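PDB 2YCD: glutathione S-transferase from Agrobacterium tumefaciens, which probably conjugates glutathione to electrophilic compounds, possibly including herbicides, and binds S-(p-nitrobenzyl)glutathione as a dimer. Local coordinates for residues Met91-Ala94 with Gln95-Gly99; Leu201-Val204 with Glu205-Lys208. All blocks are in the same frame, centred on the assembly; numbering follows the deposited sequence. Where two conformers were deposited one is given.

Contact 1. Residues Met91-Ala94 with Gln95-Gly99; sequences MHIA and QHHSG
The imidazoles of His92 and His96 meet obliquely, one helical turn apart, with ring centres 4.7 Å from each other and planes inclined by 55°. The backbone O of His92 lies at the edge of the His96 ring, close to its plane, and accepts a hydrogen bond from His96 ND1 at 3.2 Å (N-H...O angle 153°). The His96 ring reaches back to this carbonyl because its CG stands beside its own backbone N (chi1 -67°). At the edge of the His97 ring, in plane, sits Ile93 O, 3.1 Å from His97 CD2; Ile93 CG2 approaches the same carbon. Met91 and Gln95 run side by side; a weak Gln95 NE2 to Met91 SD hydrogen bond is doubtful, since Met91 has two conformers, while Gln95 OE1 accepts one from Arg108. Along the backbone, Gln95 N bonds to Met91 O at 2.9 Å, but His96 N and His97 N make only weak bonds to Ile93 O. Met91, His92 and His96 pack on Phe116, Ala109 and Gln105 of the second subunit. In this C-terminal part of helix 86-96, an imidazole N-H adds to main-chain bonds of which several are weak; the ND1 bond implies that this nitrogen of His96 carries a proton.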
ATOM      1  N   MET A  91      -7.987   0.370  -8.783  1.00  7.95           N
ATOM      2  CA  MET A  91      -8.506   1.735  -8.673  0.79  9.35           C
ATOM      3  C   MET A  91      -8.969   2.276 -10.024  1.00  9.22           C
ATOM      4  O   MET A  91     -10.060   2.828 -10.152  1.00  9.70           O
ATOM      5  CB  MET A  91      -7.442   2.663  -8.078  0.79 10.44           C
ATOM      6  CG  MET A  91      -7.963   4.060  -7.795  0.79 10.00           C
ATOM      7  SD  MET A  91      -9.117   4.095  -6.415  0.79 10.19           S
ATOM      8  CE  MET A  91      -7.976   4.194  -5.045  0.79 15.23           C
ATOM      9  N   HIS A  92      -8.124   2.125 -11.039  1.00  8.15           N
ATOM     10  CA  HIS A  92      -8.443   2.614 -12.380  1.00  9.54           C
ATOM     11  C   HIS A  92      -9.701   1.981 -12.955  1.00  9.47           C
ATOM     12  O   HIS A  92     -10.565   2.683 -13.514  1.00 11.13           O
ATOM     13  CB  HIS A  92      -7.249   2.399 -13.322  1.00 10.02           C
ATOM     14  CG  HIS A  92      -7.506   2.813 -14.739  1.00  9.83           C
ATOM     15  ND1 HIS A  92      -7.583   4.134 -15.124  1.00 14.35           N
ATOM     16  CD2 HIS A  92      -7.711   2.078 -15.857  1.00 13.89           C
ATOM     17  CE1 HIS A  92      -7.802   4.196 -16.427  1.00 16.66           C
ATOM     18  NE2 HIS A  92      -7.896   2.966 -16.893  1.00 15.35           N
ATOM     19  N   ILE A  93      -9.809   0.668 -12.825  1.00  9.09           N
ATOM     20  CA  ILE A  93     -11.003  -0.051 -13.263  1.00 10.23           C
ATOM     21  C   ILE A  93     -12.237   0.490 -12.528  1.00 11.65           C
ATOM     22  O   ILE A  93     -13.275   0.762 -13.153  1.00 12.43           O
ATOM     23  CB  ILE A  93     -10.831  -1.566 -13.021  1.00  8.71           C
ATOM     24  CG1 ILE A  93      -9.702  -2.106 -13.910  1.00 10.35           C
ATOM     25  CG2 ILE A  93     -12.146  -2.333 -13.323  1.00 10.72           C
ATOM     26  CD1 ILE A  93      -9.130  -3.475 -13.479  1.00  9.85           C
ATOM     27  N   ALA A  94     -12.116   0.659 -11.217  1.00 10.98           N
ATOM     28  CA  ALA A  94     -13.224   1.117 -10.384  1.00 11.96           C
ATOM     29  C   ALA A  94     -13.628   2.566 -10.664  1.00 14.21           C
ATOM     30  O   ALA A  94     -14.778   2.944 -10.416  1.00 16.89           O
ATOM     31  CB  ALA A  94     -12.862   0.971  -8.914  1.00 13.04           C
ATOM     32  N   GLN A  95     -12.695   3.383 -11.151  1.00 14.14           N
ATOM     33  CA  GLN A  95     -12.974   4.801 -11.392  1.00 17.07           C
ATOM     34  C   GLN A  95     -13.715   5.014 -12.712  1.00 21.14           C
ATOM     35  O   GLN A  95     -14.392   6.031 -12.889  1.00 25.52           O
ATOM     36  CB  GLN A  95     -11.676   5.629 -11.380  1.00 18.56           C
ATOM     37  CG  GLN A  95     -10.967   5.740 -10.023  1.00 20.81           C
ATOM     38  CD  GLN A  95     -11.578   6.780  -9.086  1.00 34.59           C
ATOM     39  OE1 GLN A  95     -12.512   7.488  -9.450  1.00 30.30           O
ATOM     40  NE2 GLN A  95     -11.045   6.867  -7.868  1.00 34.68           N
ATOM     41  N   HIS A  96     -13.596   4.071 -13.641  1.00 20.32           N
ATOM     42  CA  HIS A  96     -14.132   4.282 -14.982  1.00 21.45           C
ATOM     43  C   HIS A  96     -15.264   3.341 -15.362  1.00 24.96           C
ATOM     44  O   HIS A  96     -15.752   3.356 -16.492  1.00 29.70           O
ATOM     45  CB  HIS A  96     -13.008   4.269 -16.011  1.00 28.66           C
ATOM     46  CG  HIS A  96     -12.079   5.432 -15.874  1.00 31.83           C
ATOM     47  ND1 HIS A  96     -10.857   5.341 -15.243  1.00 32.81           N
ATOM     48  CD2 HIS A  96     -12.217   6.725 -16.246  1.00 39.09           C
ATOM     49  CE1 HIS A  96     -10.273   6.526 -15.253  1.00 28.83           C
ATOM     50  NE2 HIS A  96     -11.075   7.383 -15.856  1.00 48.76           N
ATOM     51  N   HIS A  97     -15.686   2.529 -14.401  1.00 20.68           N
ATOM     52  CA  HIS A  97     -16.868   1.698 -14.545  1.00 20.80           C
ATOM     53  C   HIS A  97     -17.757   1.930 -13.331  1.00 24.09           C
ATOM     54  O   HIS A  97     -17.370   2.644 -12.404  1.00 34.93           O
ATOM     55  CB  HIS A  97     -16.471   0.215 -14.623  1.00 19.53           C
ATOM     56  CG  HIS A  97     -15.625  -0.129 -15.808  1.00 19.72           C
ATOM     57  ND1 HIS A  97     -16.156  -0.610 -16.988  1.00 30.85           N
ATOM     58  CD2 HIS A  97     -14.285  -0.076 -15.996  1.00 24.81           C
ATOM     59  CE1 HIS A  97     -15.180  -0.834 -17.849  1.00 29.50           C
ATOM     60  NE2 HIS A  97     -14.034  -0.518 -17.272  1.00 35.87           N
ATOM     61  N   SER A  98     -18.950   1.346 -13.321  1.00 23.44           N
ATOM     62  CA  SER A  98     -19.813   1.445 -12.152  0.50 22.30           C
ATOM     63  C   SER A  98     -19.827   0.122 -11.389  1.00 20.35           C
ATOM     64  O   SER A  98     -19.628  -0.941 -11.977  1.00 27.00           O
ATOM     65  CB  SER A  98     -21.236   1.840 -12.557  0.50 30.22           C
ATOM     66  OG  SER A  98     -21.864   0.797 -13.278  0.50 24.90           O
ATOM     67  N   GLY A  99     -20.045   0.198 -10.075  1.00 20.50           N
ATOM     68  CA  GLY A  99     -20.199  -1.001  -9.273  1.00 23.54           C
ATOM     69  C   GLY A  99     -19.085  -1.350  -8.306  1.00 22.72           C
ATOM     70  O   GLY A  99     -19.201  -2.326  -7.557  1.00 26.29           O
TER

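Contact 2. Residues Leu201-Val204 with Glu205-Lys208; sequences LAYV and ERGK
Ala202 O receives the backbone N-H of Arg206 at 2.8 Å, the shortest of four successive i to i+4 hydrogen bonds in this part of helix 198-208. Leu201 O is satisfied by Glu205 N at 3.0 Å, Tyr203 O by Gly207 N, and Val204 O by Lys208 N at 3.0 Å. The side chain of Arg206 bends at chi3 (-65°) and folds back along the helix. Tyr203 CA lies over one face of the Arg206 guanidinium, offset toward the rim, and Arg206 NH2 comes 3.6 Å from Tyr203 CB while meeting the edge of the phenol ring in plane. That same NH2 donates to the backbone O of Glu168, and Tyr203 OH is hydrogen-bonded to Asp178 OD1 as the ring packs on helix 176-185. On another side of the helix, the aliphatic part of Lys208 crosses Val204, with Lys208 CD 3.6 Å from Val204 CG1. Lys208 NZ makes a salt bridge to Glu205 OE2 at 3.3 Å, in which the hydrogen bond is weak, and a second salt bridge to Glu189 OE2. With its main-chain bonds intact, this part of the helix uses side-chain polarity to join other parts of the all-helical domain, and the two carboxylates near Lys208 would be expected to favour its charged form.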
ATOM      1  N   LEU A 201     -13.686 -15.071   8.379  1.00 11.78           N
ATOM      2  CA  LEU A 201     -13.879 -16.248   7.546  1.00 12.14           C
ATOM      3  C   LEU A 201     -15.149 -16.124   6.708  1.00 13.80           C
ATOM      4  O   LEU A 201     -15.144 -16.387   5.509  1.00 12.99           O
ATOM      5  CB  LEU A 201     -13.968 -17.481   8.439  1.00 15.99           C
ATOM      6  CG  LEU A 201     -14.133 -18.803   7.689  1.00 16.80           C
ATOM      7  CD1 LEU A 201     -12.982 -19.004   6.699  1.00 24.44           C
ATOM      8  CD2 LEU A 201     -14.189 -19.941   8.700  1.00 23.10           C
ATOM      9  N   ALA A 202     -16.245 -15.726   7.343  1.00 11.34           N
ATOM     10  CA  ALA A 202     -17.521 -15.579   6.652  1.00 11.24           C
ATOM     11  C   ALA A 202     -17.451 -14.477   5.596  1.00  9.00           C
ATOM     12  O   ALA A 202     -18.054 -14.591   4.523  1.00 12.31           O
ATOM     13  CB  ALA A 202     -18.651 -15.300   7.663  1.00 12.58           C
ATOM     14  N   TYR A 203     -16.725 -13.408   5.918  1.00 10.41           N
ATOM     15  CA  TYR A 203     -16.496 -12.295   4.992  1.00  9.96           C
ATOM     16  C   TYR A 203     -15.752 -12.774   3.729  1.00 10.13           C
ATOM     17  O   TYR A 203     -16.190 -12.531   2.609  1.00 10.08           O
ATOM     18  CB  TYR A 203     -15.735 -11.196   5.741  1.00 11.10           C
ATOM     19  CG  TYR A 203     -15.207 -10.050   4.894  1.00  9.98           C
ATOM     20  CD1 TYR A 203     -16.062  -9.143   4.295  1.00  9.26           C
ATOM     21  CD2 TYR A 203     -13.838  -9.883   4.708  1.00  9.61           C
ATOM     22  CE1 TYR A 203     -15.578  -8.087   3.529  1.00 10.25           C
ATOM     23  CE2 TYR A 203     -13.337  -8.834   3.960  1.00  9.06           C
ATOM     24  CZ  TYR A 203     -14.197  -7.941   3.366  1.00  8.50           C
ATOM     25  OH  TYR A 203     -13.695  -6.917   2.595  1.00  9.25           O
ATOM     26  N   VAL A 204     -14.661 -13.497   3.922  1.00  9.83           N
ATOM     27  CA  VAL A 204     -13.918 -14.055   2.791  1.00  9.83           C
ATOM     28  C   VAL A 204     -14.826 -14.977   1.962  1.00 10.53           C
ATOM     29  O   VAL A 204     -14.842 -14.896   0.732  1.00 10.20           O
ATOM     30  CB  VAL A 204     -12.690 -14.818   3.287  1.00  9.49           C
ATOM     31  CG1 VAL A 204     -12.075 -15.655   2.159  1.00 11.04           C
ATOM     32  CG2 VAL A 204     -11.668 -13.837   3.852  1.00 11.72           C
ATOM     33  N   GLU A 205     -15.588 -15.846   2.629  1.00 11.56           N
ATOM     34  CA  GLU A 205     -16.493 -16.739   1.912  1.00 10.91           C
ATOM     35  C   GLU A 205     -17.585 -15.982   1.151  1.00  9.62           C
ATOM     36  O   GLU A 205     -17.967 -16.390   0.036  1.00 10.93           O
ATOM     37  CB  GLU A 205     -17.097 -17.815   2.831  1.00 12.73           C
ATOM     38  CG  GLU A 205     -16.063 -18.808   3.388  1.00 16.78           C
ATOM     39  CD  GLU A 205     -15.274 -19.542   2.309  1.00 39.71           C
ATOM     40  OE1 GLU A 205     -15.821 -19.768   1.210  1.00 38.80           O
ATOM     41  OE2 GLU A 205     -14.101 -19.896   2.563  1.00 33.84           O
ATOM     42  N   ARG A 206     -18.080 -14.880   1.710  1.00 11.34           N
ATOM     43  CA  ARG A 206     -19.074 -14.064   1.002  1.00 11.34           C
ATOM     44  C   ARG A 206     -18.521 -13.547  -0.335  1.00  9.58           C
ATOM     45  O   ARG A 206     -19.227 -13.510  -1.352  1.00 10.59           O
ATOM     46  CB  ARG A 206     -19.534 -12.882   1.861  1.00 14.64           C
ATOM     47  CG  ARG A 206     -20.570 -13.255   2.912  1.00 22.61           C
ATOM     48  CD  ARG A 206     -21.322 -12.026   3.432  1.00 23.15           C
ATOM     49  NE  ARG A 206     -20.460 -11.111   4.155  1.00 21.55           N
ATOM     50  CZ  ARG A 206     -20.050 -11.300   5.400  1.00 18.64           C
ATOM     51  NH1 ARG A 206     -20.412 -12.398   6.068  1.00 16.63           N
ATOM     52  NH2 ARG A 206     -19.281 -10.399   5.981  1.00 20.88           N
ATOM     53  N   GLY A 207     -17.255 -13.126  -0.326  1.00 10.62           N
ATOM     54  CA  GLY A 207     -16.619 -12.670  -1.554  1.00  9.94           C
ATOM     55  C   GLY A 207     -16.412 -13.806  -2.557  1.00  8.51           C
ATOM     56  O   GLY A 207     -16.668 -13.649  -3.751  1.00  9.77           O
ATOM     57  N   LYS A 208     -15.937 -14.946  -2.068  1.00  8.85           N
ATOM     58  CA  LYS A 208     -15.651 -16.098  -2.925  1.00  8.44           C
ATOM     59  C   LYS A 208     -16.906 -16.665  -3.577  1.00 11.42           C
ATOM     60  O   LYS A 208     -16.813 -17.313  -4.624  1.00 11.53           O
ATOM     61  CB  LYS A 208     -14.941 -17.197  -2.126  1.00 11.11           C
ATOM     62  CG  LYS A 208     -13.517 -16.806  -1.684  1.00 10.04           C
ATOM     63  CD  LYS A 208     -12.901 -17.776  -0.678  1.00 15.06           C
ATOM     64  CE  LYS A 208     -12.836 -19.195  -1.165  1.00 24.42           C
ATOM     65  NZ  LYS A 208     -12.182 -20.055  -0.120  1.00 22.08           N
TER

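Contact 1 belongs to the thioredoxin-like N-terminal domain and contact 2 to the helical C-terminal domain, the two-domain plan of the glutathione transferase fold. Their centres are about 22 Å apart and their nearest atoms about 12 Å, so they do not touch. Neither includes a residue of the ligand pocket: the Met91 side chain is about 11 Å from a bound S-(p-nitrobenzyl)glutathione, and that of Lys208 about 14 Å. Contact 1 nevertheless lies toward the C-terminal part of the helix that starts at Ser86, a pocket residue, and borders the second subunit. Contact 2 faces its own chain, where Val204 packs on Arg186, the neighbour in sequence of the pocket residue Arg187.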